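Local coordinates for 5' nucleotidase family protein (Staphylococcus aureus subsp. aureus, PDB 4Q7F) that belongs to the 5'-nucleotidase family, joining a calcineurin-like phosphoesterase domain with a two-metal centre to a C-terminal 5'-nucleotidase domain, at residues N70-Q75 against N109-Y114; G158-T163 against I202-H207; G208-D213 against F243-Q248. All blocks are in the same frame, centred on the assembly; numbering follows the deposited sequence.

Contact 1: N70-Q75 against N109-Y114; sequences NGDFLQ and NHEFNY. With MG (magnesium ion), chain B; MN (manganese (II) ion), chain C; 3D1 ((2R,3S,5R)-5-(6-amino-9H-purin-9-yl)-tetrahydro-2-(hydroxymethyl)furan-3-ol), chain D.
Glu111 OE1 is gripped by two consecutive backbone amides, Phe73 N at 2.7 Å and Leu74 N at 2.8 Å, both arriving from the same face of the carboxylate. The first meets the syn side somewhat out of plane, the second nearly along the C-O axis. The other oxygen, Glu111 OE2, turns its syn lone pair to Asp72 N (2.8 Å) and also accepts from Gly108 N, so four amides satisfy one buried carboxylate. With CG of Phe73 set between its own N and carbonyl carbon (chi1 67°), the phenyl ring lies stacked over the Glu111 carboxylate, the planes 20° apart and Phe73 CD2 3.4 Å from Glu111 CD. Glu111 closes the Gly-Asn-His-Glu signature of calcineurin-like metallophosphoesterases, and its hold on the 72-74 backbone makes it a second-shell support for the metal ligand Asp72. The two oxygens of Asp72 divide their work: OD1 receives His110 N (3.1 Å) on its syn side, well out of the carboxylate plane, while OD2 bridges magnesium and manganese. Asn109 reaches the same magnesium through OD1 at 2.3 Å. Asp27, His29 and His249 complete the protein ligands of the manganese, His207 and His247 those of the magnesium. The rotation of the His110 ring is fixed by an almost straight bond from ND1 to Asn113 OD1 (2.8 Å, 170°) lying in the ring plane. This turns NE2 toward O3' of the bound 3D1, with which it shares a hydrogen bond. Gln75 crosses the imidazole with its amide plane inclined to the ring. Gln75 CG rests 3.2 Å from Asn113 OD1 and close to the hydroxyl of Tyr114, whose ring edge meets the carbonyl oxygen of Leu74.

Contact 2: G158-T163 against I202-H207; sequences GVIGLT and IVVCYH. With MG (magnesium ion), chain B.
Ile160 and Val204 stand side by side and point the same way, their CG2 methyls 3.9 Å apart, on the face of the sheet that helix 184-198 packs against. Leu162 continues this row: its CD1 slants across to Val204 CG1, and its CB lies 3.9 Å from Tyr206 CD1. The Tyr206 ring presents an edge to the Leu162 carbonyl, and its hydroxyl finds a partner in Glu228 N. Val159 and Val203 repeat the parallel pairing on the reverse face, CG2 to CB at 4.1 Å, while Val159 CG1 touches Cys205 SG. There Val159 and Cys205 also meet Phe104 of the other sheet, so this face belongs to the interior of the metallophosphoesterase sandwich. Between the two rows runs a parallel beta ladder with a 16° angle between strands, joined through helix 184-198 as a beta-alpha-beta crossover. Val203 and Cys205 each use both N and O toward 158-163, and His207 adds its N. The Cys205 N to Ile160 O bond (2.9 Å, 174°) is the straightest of the five, whereas the donor His207 N sits well off the plane of the Leu162 carbonyl at 2.8 Å. Tyr206 CA also brings a CA-H...O contact to that same Leu162 O. The ladder thus delivers His207 to the C-terminal end of its strand, where its CG, anti to the backbone N (chi1 -174°), carries the ring toward the magnesium; His207 NE2 binds at 2.6 Å with the ion in the ring plane. The other ring nitrogen, ND1, is hydrogen-bonded to Asn70 O. A carbonyl acceptor at ND1 is consistent with NE2 offering its lone pair to the metal, and would probably make NE2 a stronger electron-pair donor to the magnesium.

Contact 3: G208-D213 against F243-Q248; sequences GGFEKD and FITGHQ. With MG (magnesium ion), chain B.
His247 lays its CB 3.6 Å from Gly208 CA and sends its ring on to the metal centre, as the first histidine of the Gly-His-X-His motif of calcineurin-like phosphoesterases, formed here by Gly246 to His249. Its ND1 binds magnesium at 2.5 Å with the ion in the ring plane, while NE2 is hydrogen-bonded to Glu226 OE1, which fixes the ring from its far side. The backbone of His247 takes part as well: a metal-bound water donates to His247 O (2.7 Å). One step outward, the preceding residue is tied down by Gly246 N to Gly208 O (3.0 Å), a straight bond at the hydrogen, although the donor stands above the carbonyl plane. Next to it Thr245 CB presses on the same Gly208 O at 3.2 Å, and its hydroxyl is taken up by strand 259-264, at Ile262 O. Phe210 supplies the outer layer. Its CZ rests on Thr245 CG2, and Phe210 CE1 lies 3.7 Å from Phe243 CE2, the two side chains running antiparallel alongside one another. Leu233 of helix 229-236 touches both side chains, extending the apolar cluster. Beyond His247, the chain of Gln248 extends past CG to place its amide against the backbone of Phe210. Gly209 has no side chain to intervene, and the amide grips one residue twice: Gln248 OE1 accepts from Phe210 N at 2.9 Å, and Gln248 NE2 donates to Phe210 O at 3.0 Å.

How the contacts relate
From the N terminus, the loops after strands 65-69 and 104-105 meet first: contact 1 closes an excursion of 33 residues, about half of them helical. The chain then enters the second sheet, where contact 2 closes the crossover between strands 155-163 and 201-207. Contact 3 begins at the very next residue and brings the loop after strand 201-207 back against the end of strand 242-244. The three closures follow in series, neither nesting nor crossing. Contacts 2 and 3 share a sheet, Val204 and Ile244 pairing through their backbones, while Asn70 of contact 1 reaches Tyr206 through its side-chain amide. All three supply ligands to one magnesium at the C-terminal ends of the strands.

Contact 1: N70-Q75 against N109-Y114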
loop_
_atom_site.group_PDB
_atom_site.type_symbol
_atom_site.label_atom_id
_atom_site.label_comp_id
_atom_site.label_asym_id
_atom_site.label_seq_id
_atom_site.Cartn_x
_atom_site.Cartn_y
_atom_site.Cartn_z
ATOM N N ASN A 70 5.595 -0.255 -12.194
ATOM C CA ASN A 70 4.843 0.974 -11.917
ATOM C C ASN A 70 4.718 1.369 -10.450
ATOM O O ASN A 70 3.695 1.988 -10.031
ATOM C CB ASN A 70 3.448 0.910 -12.577
ATOM C CG ASN A 70 2.741 2.270 -12.586
ATOM O OD1 ASN A 70 3.362 3.311 -12.872
ATOM N ND2 ASN A 70 1.450 2.275 -12.268
ATOM N N GLY A 71 5.736 1.045 -9.646
ATOM C CA GLY A 71 5.749 1.499 -8.249
ATOM C C GLY A 71 5.361 0.526 -7.155
ATOM O O GLY A 71 4.725 -0.495 -7.394
ATOM N N ASP A 72 5.741 0.883 -5.935
ATOM C CA ASP A 72 5.490 0.059 -4.747
ATOM C C ASP A 72 6.239 -1.237 -4.886
ATOM O O ASP A 72 5.661 -2.332 -4.793
ATOM C CB ASP A 72 3.992 -0.158 -4.471
ATOM C CG ASP A 72 3.364 1.002 -3.694
ATOM O OD1 ASP A 72 4.064 2.019 -3.454
ATOM O OD2 ASP A 72 2.168 0.899 -3.334
ATOM N N PHE A 73 7.541 -1.100 -5.086
ATOM C CA PHE A 73 8.422 -2.238 -5.255
ATOM C C PHE A 73 9.441 -2.404 -4.134
ATOM O O PHE A 73 10.063 -3.453 -4.009
ATOM C CB PHE A 73 9.205 -2.127 -6.578
ATOM C CG PHE A 73 10.193 -0.983 -6.631
ATOM C CD1 PHE A 73 11.502 -1.155 -6.203
ATOM C CD2 PHE A 73 9.819 0.252 -7.118
ATOM C CE1 PHE A 73 12.396 -0.122 -6.252
ATOM C CE2 PHE A 73 10.719 1.285 -7.195
ATOM C CZ PHE A 73 12.012 1.104 -6.750
ATOM N N LEU A 74 9.601 -1.400 -3.303
ATOM C CA LEU A 74 10.666 -1.426 -2.294
ATOM C C LEU A 74 10.217 -1.834 -0.906
ATOM O O LEU A 74 11.037 -2.135 -0.049
ATOM C CB LEU A 74 11.323 -0.042 -2.297
ATOM C CG LEU A 74 12.635 0.200 -1.583
ATOM C CD1 LEU A 74 13.729 -0.709 -2.119
ATOM C CD2 LEU A 74 12.990 1.671 -1.794
ATOM N N GLN A 75 8.911 -1.868 -0.689
ATOM C CA GLN A 75 8.340 -2.233 0.607
ATOM C C GLN A 75 7.122 -3.121 0.403
ATOM O O GLN A 75 6.454 -3.047 -0.629
ATOM C CB GLN A 75 7.916 -0.954 1.350
ATOM C CG GLN A 75 7.329 -1.146 2.758
ATOM C CD GLN A 75 5.873 -1.603 2.772
ATOM O OE1 GLN A 75 5.131 -1.422 1.801
ATOM N NE2 GLN A 75 5.453 -2.191 3.891
ATOM N N ASN A 109 4.152 5.320 -3.388
ATOM C CA ASN A 109 4.283 5.913 -2.078
ATOM C C ASN A 109 5.157 5.134 -1.099
ATOM O O ASN A 109 5.839 5.735 -0.268
ATOM C CB ASN A 109 2.905 6.173 -1.432
ATOM C CG ASN A 109 2.062 4.917 -1.326
ATOM O OD1 ASN A 109 1.633 4.357 -2.339
ATOM N ND2 ASN A 109 1.763 4.508 -0.100
ATOM N N HIS A 110 5.121 3.812 -1.174
ATOM C CA HIS A 110 5.905 2.958 -0.279
ATOM C C HIS A 110 7.401 2.987 -0.525
ATOM O O HIS A 110 8.179 2.504 0.300
ATOM C CB HIS A 110 5.319 1.532 -0.243
ATOM C CG HIS A 110 3.944 1.490 0.334
ATOM N ND1 HIS A 110 3.715 1.591 1.687
ATOM C CD2 HIS A 110 2.721 1.427 -0.250
ATOM C CE1 HIS A 110 2.414 1.562 1.917
ATOM N NE2 HIS A 110 1.789 1.491 0.756
ATOM N N GLU A 111 7.818 3.561 -1.654
ATOM C CA GLU A 111 9.245 3.766 -1.891
ATOM C C GLU A 111 9.888 4.720 -0.894
ATOM O O GLU A 111 11.114 4.760 -0.780
ATOM C CB GLU A 111 9.513 4.260 -3.310
ATOM C CG GLU A 111 9.894 3.133 -4.257
ATOM C CD GLU A 111 8.725 2.248 -4.604
ATOM O OE1 GLU A 111 8.632 1.156 -4.017
ATOM O OE2 GLU A 111 7.891 2.664 -5.426
ATOM N N PHE A 112 9.060 5.498 -0.177
ATOM C CA PHE A 112 9.547 6.436 0.825
ATOM C C PHE A 112 9.532 5.877 2.265
ATOM O O PHE A 112 10.124 6.477 3.158
ATOM C CB PHE A 112 8.709 7.732 0.752
ATOM C CG PHE A 112 8.809 8.435 -0.584
ATOM C CD1 PHE A 112 9.812 9.379 -0.817
ATOM C CD2 PHE A 112 7.920 8.135 -1.622
ATOM C CE1 PHE A 112 9.914 10.027 -2.039
ATOM C CE2 PHE A 112 8.032 8.763 -2.860
ATOM C CZ PHE A 112 9.014 9.729 -3.057
ATOM N N ASN A 113 8.875 4.727 2.472
ATOM C CA ASN A 113 8.709 4.112 3.790
ATOM C C ASN A 113 9.967 3.914 4.612
ATOM O O ASN A 113 9.874 3.820 5.817
ATOM C CB ASN A 113 8.057 2.709 3.682
ATOM C CG ASN A 113 6.538 2.738 3.472
ATOM O OD1 ASN A 113 5.909 1.672 3.460
ATOM N ND2 ASN A 113 5.942 3.923 3.347
ATOM N N TYR A 114 11.122 3.784 3.973
ATOM C CA TYR A 114 12.359 3.543 4.712
ATOM C C TYR A 114 13.322 4.719 4.693
ATOM O O TYR A 114 14.499 4.564 5.025
ATOM C CB TYR A 114 13.068 2.312 4.138
ATOM C CG TYR A 114 12.258 1.030 4.195
ATOM C CD1 TYR A 114 11.928 0.450 5.410
ATOM C CD2 TYR A 114 11.847 0.391 3.029
ATOM C CE1 TYR A 114 11.205 -0.723 5.469
ATOM C CE2 TYR A 114 11.123 -0.787 3.071
ATOM C CZ TYR A 114 10.808 -1.345 4.287
ATOM O OH TYR A 114 10.094 -2.529 4.326
HETATM MG MG MG B . 0.730 2.663 -3.527
HETATM MN MN MN C . 0.687 -0.690 -3.313
HETATM O "O5'" 3D1 D . -3.904 4.567 0.422
HETATM C "C5'" 3D1 D . -3.239 4.130 1.604
HETATM C "C4'" 3D1 D . -1.924 3.452 1.259
HETATM O "O4'" 3D1 D . -1.216 3.299 2.481
HETATM C "C1'" 3D1 D . -1.103 1.924 2.860
HETATM N N9 3D1 D . -1.357 1.797 4.322
HETATM C C4 3D1 D . -0.394 1.980 5.215
HETATM N N3 3D1 D . 0.919 2.289 5.121
HETATM C C2 3D1 D . 1.671 2.414 6.230
HETATM N N1 3D1 D . 1.168 2.255 7.484
HETATM C C6 3D1 D . -0.129 1.947 7.714
HETATM N N6 3D1 D . -0.592 1.801 8.986
HETATM C C5 3D1 D . -1.015 1.805 6.539
HETATM N N7 3D1 D . -2.313 1.514 6.316
HETATM C C8 3D1 D . -2.518 1.523 4.974
HETATM C "C2'" 3D1 D . -2.028 1.141 1.939
HETATM C "C3'" 3D1 D . -2.033 2.034 0.712
HETATM O "O3'" 3D1 D . -0.871 1.722 -0.086
HETATM O O HOH W 1 -0.679 1.012 -2.712
HETATM O O HOH W 2 0.119 -0.632 -0.940
#

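Contact 2: G158-T163 against I202-H207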
loop_
_atom_site.group_PDB
_atom_site.type_symbol
_atom_site.label_atom_id
_atom_site.label_comp_id
_atom_site.label_asym_id
_atom_site.label_seq_id
_atom_site.Cartn_x
_atom_site.Cartn_y
_atom_site.Cartn_z
ATOM N N GLY A 158 6.291 8.838 -26.253
ATOM C CA GLY A 158 6.638 9.690 -25.131
ATOM C C GLY A 158 6.041 9.096 -23.868
ATOM O O GLY A 158 4.856 8.755 -23.837
ATOM N N VAL A 159 6.864 8.949 -22.837
ATOM C CA VAL A 159 6.412 8.359 -21.594
ATOM C C VAL A 159 6.577 9.335 -20.446
ATOM O O VAL A 159 7.628 9.945 -20.276
ATOM C CB VAL A 159 7.196 7.077 -21.244
ATOM C CG1 VAL A 159 6.605 6.425 -20.002
ATOM C CG2 VAL A 159 7.159 6.099 -22.393
ATOM N N ILE A 160 5.524 9.501 -19.665
ATOM C CA ILE A 160 5.607 10.358 -18.508
ATOM C C ILE A 160 5.231 9.559 -17.266
ATOM O O ILE A 160 4.211 8.871 -17.257
ATOM C CB ILE A 160 4.723 11.621 -18.639
ATOM C CG1 ILE A 160 4.891 12.500 -17.398
ATOM C CG2 ILE A 160 3.252 11.266 -18.834
ATOM C CD1 ILE A 160 4.241 13.874 -17.530
ATOM N N GLY A 161 6.083 9.647 -16.240
ATOM C CA GLY A 161 5.872 8.981 -14.956
ATOM C C GLY A 161 5.324 9.949 -13.917
ATOM O O GLY A 161 5.822 11.061 -13.743
ATOM N N LEU A 162 4.288 9.515 -13.223
ATOM C CA LEU A 162 3.614 10.324 -12.222
ATOM C C LEU A 162 3.287 9.493 -11.014
ATOM O O LEU A 162 3.093 8.273 -11.119
ATOM C CB LEU A 162 2.327 10.896 -12.804
ATOM C CG LEU A 162 2.545 11.924 -13.909
ATOM C CD1 LEU A 162 1.300 12.142 -14.765
ATOM C CD2 LEU A 162 3.059 13.222 -13.310
ATOM N N THR A 163 3.206 10.165 -9.867
ATOM C CA THR A 163 2.949 9.505 -8.599
ATOM C C THR A 163 1.834 10.212 -7.805
ATOM O O THR A 163 1.687 11.437 -7.843
ATOM C CB THR A 163 4.244 9.490 -7.752
ATOM O OG1 THR A 163 5.296 8.790 -8.454
ATOM C CG2 THR A 163 4.005 8.815 -6.422
ATOM N N ILE A 202 1.590 8.595 -26.761
ATOM C CA ILE A 202 1.781 9.012 -25.375
ATOM C C ILE A 202 1.348 7.932 -24.394
ATOM O O ILE A 202 0.245 7.393 -24.487
ATOM C CB ILE A 202 1.023 10.317 -25.099
ATOM C CG1 ILE A 202 1.694 11.442 -25.907
ATOM C CG2 ILE A 202 1.032 10.634 -23.604
ATOM C CD1 ILE A 202 0.879 12.698 -26.038
ATOM N N VAL A 203 2.245 7.643 -23.458
ATOM C CA VAL A 203 2.048 6.643 -22.436
ATOM C C VAL A 203 2.221 7.309 -21.090
ATOM O O VAL A 203 3.263 7.897 -20.808
ATOM C CB VAL A 203 3.106 5.518 -22.547
ATOM C CG1 VAL A 203 2.935 4.472 -21.446
ATOM C CG2 VAL A 203 3.054 4.865 -23.917
ATOM N N VAL A 204 1.174 7.251 -20.276
ATOM C CA VAL A 204 1.212 7.782 -18.940
ATOM C C VAL A 204 1.346 6.626 -17.953
ATOM O O VAL A 204 0.517 5.696 -17.971
ATOM C CB VAL A 204 -0.086 8.542 -18.592
ATOM C CG1 VAL A 204 -0.039 8.984 -17.141
ATOM C CG2 VAL A 204 -0.280 9.738 -19.513
ATOM N N CYS A 205 2.381 6.657 -17.117
ATOM C CA CYS A 205 2.551 5.644 -16.068
ATOM C C CYS A 205 2.355 6.357 -14.748
ATOM O O CYS A 205 3.244 7.046 -14.247
ATOM C CB CYS A 205 3.902 4.952 -16.092
ATOM S SG CYS A 205 4.213 3.988 -17.577
ATOM N N TYR A 206 1.167 6.175 -14.192
ATOM C CA TYR A 206 0.757 6.834 -12.975
ATOM C C TYR A 206 0.622 5.872 -11.825
ATOM O O TYR A 206 -0.175 4.943 -11.891
ATOM C CB TYR A 206 -0.590 7.498 -13.267
ATOM C CG TYR A 206 -1.318 8.127 -12.098
ATOM C CD1 TYR A 206 -0.671 8.977 -11.203
ATOM C CD2 TYR A 206 -2.690 7.953 -11.958
ATOM C CE1 TYR A 206 -1.370 9.589 -10.171
ATOM C CE2 TYR A 206 -3.391 8.551 -10.936
ATOM C CZ TYR A 206 -2.732 9.370 -10.046
ATOM O OH TYR A 206 -3.454 9.959 -9.042
ATOM N N HIS A 207 1.433 6.049 -10.783
ATOM C CA HIS A 207 1.264 5.227 -9.631
ATOM C C HIS A 207 0.132 5.866 -8.822
ATOM O O HIS A 207 0.378 6.619 -7.910
ATOM C CB HIS A 207 2.483 5.115 -8.759
ATOM C CG HIS A 207 2.275 4.131 -7.662
ATOM N ND1 HIS A 207 2.512 2.792 -7.831
ATOM C CD2 HIS A 207 1.720 4.264 -6.437
ATOM C CE1 HIS A 207 2.187 2.146 -6.730
ATOM N NE2 HIS A 207 1.700 3.014 -5.872
HETATM MG MG MG B . 0.730 2.663 -3.527
HETATM O O HOH W 1 -0.679 1.012 -2.712
#

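Contact 3: G208-D213 against F243-Q248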
loop_
_atom_site.group_PDB
_atom_site.type_symbol
_atom_site.label_atom_id
_atom_site.label_comp_id
_atom_site.label_asym_id
_atom_site.label_seq_id
_atom_site.Cartn_x
_atom_site.Cartn_y
_atom_site.Cartn_z
ATOM N N GLY A 208 -1.092 5.579 -9.239
ATOM C CA GLY A 208 -2.295 6.091 -8.626
ATOM C C GLY A 208 -3.418 5.409 -9.384
ATOM O O GLY A 208 -3.157 4.705 -10.390
ATOM N N GLY A 209 -4.651 5.621 -8.940
ATOM C CA GLY A 209 -5.801 4.971 -9.562
ATOM C C GLY A 209 -6.967 5.864 -9.944
ATOM O O GLY A 209 -6.789 7.043 -10.287
ATOM N N PHE A 210 -8.168 5.295 -9.857
ATOM C CA PHE A 210 -9.377 5.966 -10.284
ATOM C C PHE A 210 -10.295 6.281 -9.122
ATOM O O PHE A 210 -10.635 5.405 -8.319
ATOM C CB PHE A 210 -10.095 5.118 -11.333
ATOM C CG PHE A 210 -9.214 4.756 -12.486
ATOM C CD1 PHE A 210 -8.808 5.733 -13.382
ATOM C CD2 PHE A 210 -8.726 3.472 -12.633
ATOM C CE1 PHE A 210 -7.959 5.425 -14.431
ATOM C CE2 PHE A 210 -7.869 3.152 -13.689
ATOM C CZ PHE A 210 -7.485 4.132 -14.584
ATOM N N GLU A 211 -10.681 7.553 -9.074
ATOM C CA GLU A 211 -11.537 8.107 -8.030
ATOM C C GLU A 211 -13.022 8.067 -8.419
ATOM O O GLU A 211 -13.906 8.310 -7.577
ATOM C CB GLU A 211 -11.093 9.534 -7.703
ATOM C CG GLU A 211 -11.399 10.621 -8.742
ATOM C CD GLU A 211 -10.531 10.604 -9.989
ATOM O OE1 GLU A 211 -9.891 9.574 -10.288
ATOM O OE2 GLU A 211 -10.509 11.643 -10.690
ATOM N N LYS A 212 -13.281 7.780 -9.694
ATOM C CA LYS A 212 -14.639 7.625 -10.227
ATOM C C LYS A 212 -14.667 6.374 -11.088
ATOM O O LYS A 212 -13.631 5.952 -11.611
ATOM C CB LYS A 212 -15.046 8.826 -11.068
ATOM C CG LYS A 212 -15.293 10.085 -10.267
ATOM C CD LYS A 212 -15.558 11.266 -11.181
ATOM C CE LYS A 212 -15.819 12.525 -10.386
ATOM N NZ LYS A 212 -16.057 13.677 -11.291
ATOM N N ASP A 213 -15.852 5.775 -11.215
ATOM C CA ASP A 213 -16.041 4.576 -12.037
ATOM C C ASP A 213 -15.801 4.967 -13.489
ATOM O O ASP A 213 -16.383 5.932 -13.963
ATOM C CB ASP A 213 -17.467 4.047 -11.858
ATOM C CG ASP A 213 -17.783 2.891 -12.781
ATOM O OD1 ASP A 213 -17.086 1.860 -12.723
ATOM O OD2 ASP A 213 -18.747 3.011 -13.558
ATOM N N PHE A 243 -2.648 4.322 -20.694
ATOM C CA PHE A 243 -2.762 4.906 -19.353
ATOM C C PHE A 243 -2.544 3.776 -18.354
ATOM O O PHE A 243 -3.449 2.956 -18.098
ATOM C CB PHE A 243 -4.129 5.572 -19.179
ATOM C CG PHE A 243 -4.204 6.538 -18.020
ATOM C CD1 PHE A 243 -3.670 7.817 -18.133
ATOM C CD2 PHE A 243 -4.835 6.193 -16.841
ATOM C CE1 PHE A 243 -3.742 8.717 -17.077
ATOM C CE2 PHE A 243 -4.903 7.086 -15.782
ATOM C CZ PHE A 243 -4.356 8.351 -15.897
ATOM N N ILE A 244 -1.315 3.712 -17.841
ATOM C CA ILE A 244 -0.890 2.700 -16.887
ATOM C C ILE A 244 -1.098 3.241 -15.490
ATOM O O ILE A 244 -0.695 4.368 -15.190
ATOM C CB ILE A 244 0.581 2.281 -17.170
ATOM C CG1 ILE A 244 0.596 1.423 -18.432
ATOM C CG2 ILE A 244 1.212 1.511 -16.009
ATOM C CD1 ILE A 244 1.989 1.034 -18.940
ATOM N N THR A 245 -1.767 2.444 -14.657
ATOM C CA THR A 245 -2.085 2.824 -13.291
ATOM C C THR A 245 -1.710 1.742 -12.273
ATOM O O THR A 245 -1.311 0.644 -12.630
ATOM C CB THR A 245 -3.584 3.162 -13.152
ATOM O OG1 THR A 245 -4.383 2.009 -13.424
ATOM C CG2 THR A 245 -3.957 4.276 -14.078
ATOM N N GLY A 246 -1.850 2.063 -10.991
ATOM C CA GLY A 246 -1.511 1.127 -9.916
ATOM C C GLY A 246 -2.105 1.646 -8.626
ATOM O O GLY A 246 -3.186 2.250 -8.644
ATOM N N HIS A 247 -1.408 1.391 -7.512
ATOM C CA HIS A 247 -1.752 1.913 -6.186
ATOM C C HIS A 247 -2.965 1.340 -5.497
ATOM O O HIS A 247 -2.923 1.096 -4.289
ATOM C CB HIS A 247 -1.897 3.448 -6.253
ATOM C CG HIS A 247 -2.200 4.096 -4.943
ATOM N ND1 HIS A 247 -1.325 4.058 -3.880
ATOM C CD2 HIS A 247 -3.260 4.834 -4.530
ATOM C CE1 HIS A 247 -1.832 4.731 -2.870
ATOM N NE2 HIS A 247 -3.007 5.211 -3.235
ATOM N N GLN A 248 -4.052 1.161 -6.244
ATOM C CA GLN A 248 -5.269 0.635 -5.671
ATOM C C GLN A 248 -5.303 -0.889 -5.675
ATOM O O GLN A 248 -6.194 -1.465 -5.063
ATOM C CB GLN A 248 -6.481 1.200 -6.406
ATOM C CG GLN A 248 -6.686 2.706 -6.234
ATOM C CD GLN A 248 -7.857 3.208 -7.081
ATOM O OE1 GLN A 248 -7.981 2.842 -8.248
ATOM N NE2 GLN A 248 -8.719 4.025 -6.496
HETATM MG MG MG B . 0.730 2.663 -3.527
HETATM O O HOH W 1 -0.679 1.012 -2.712
#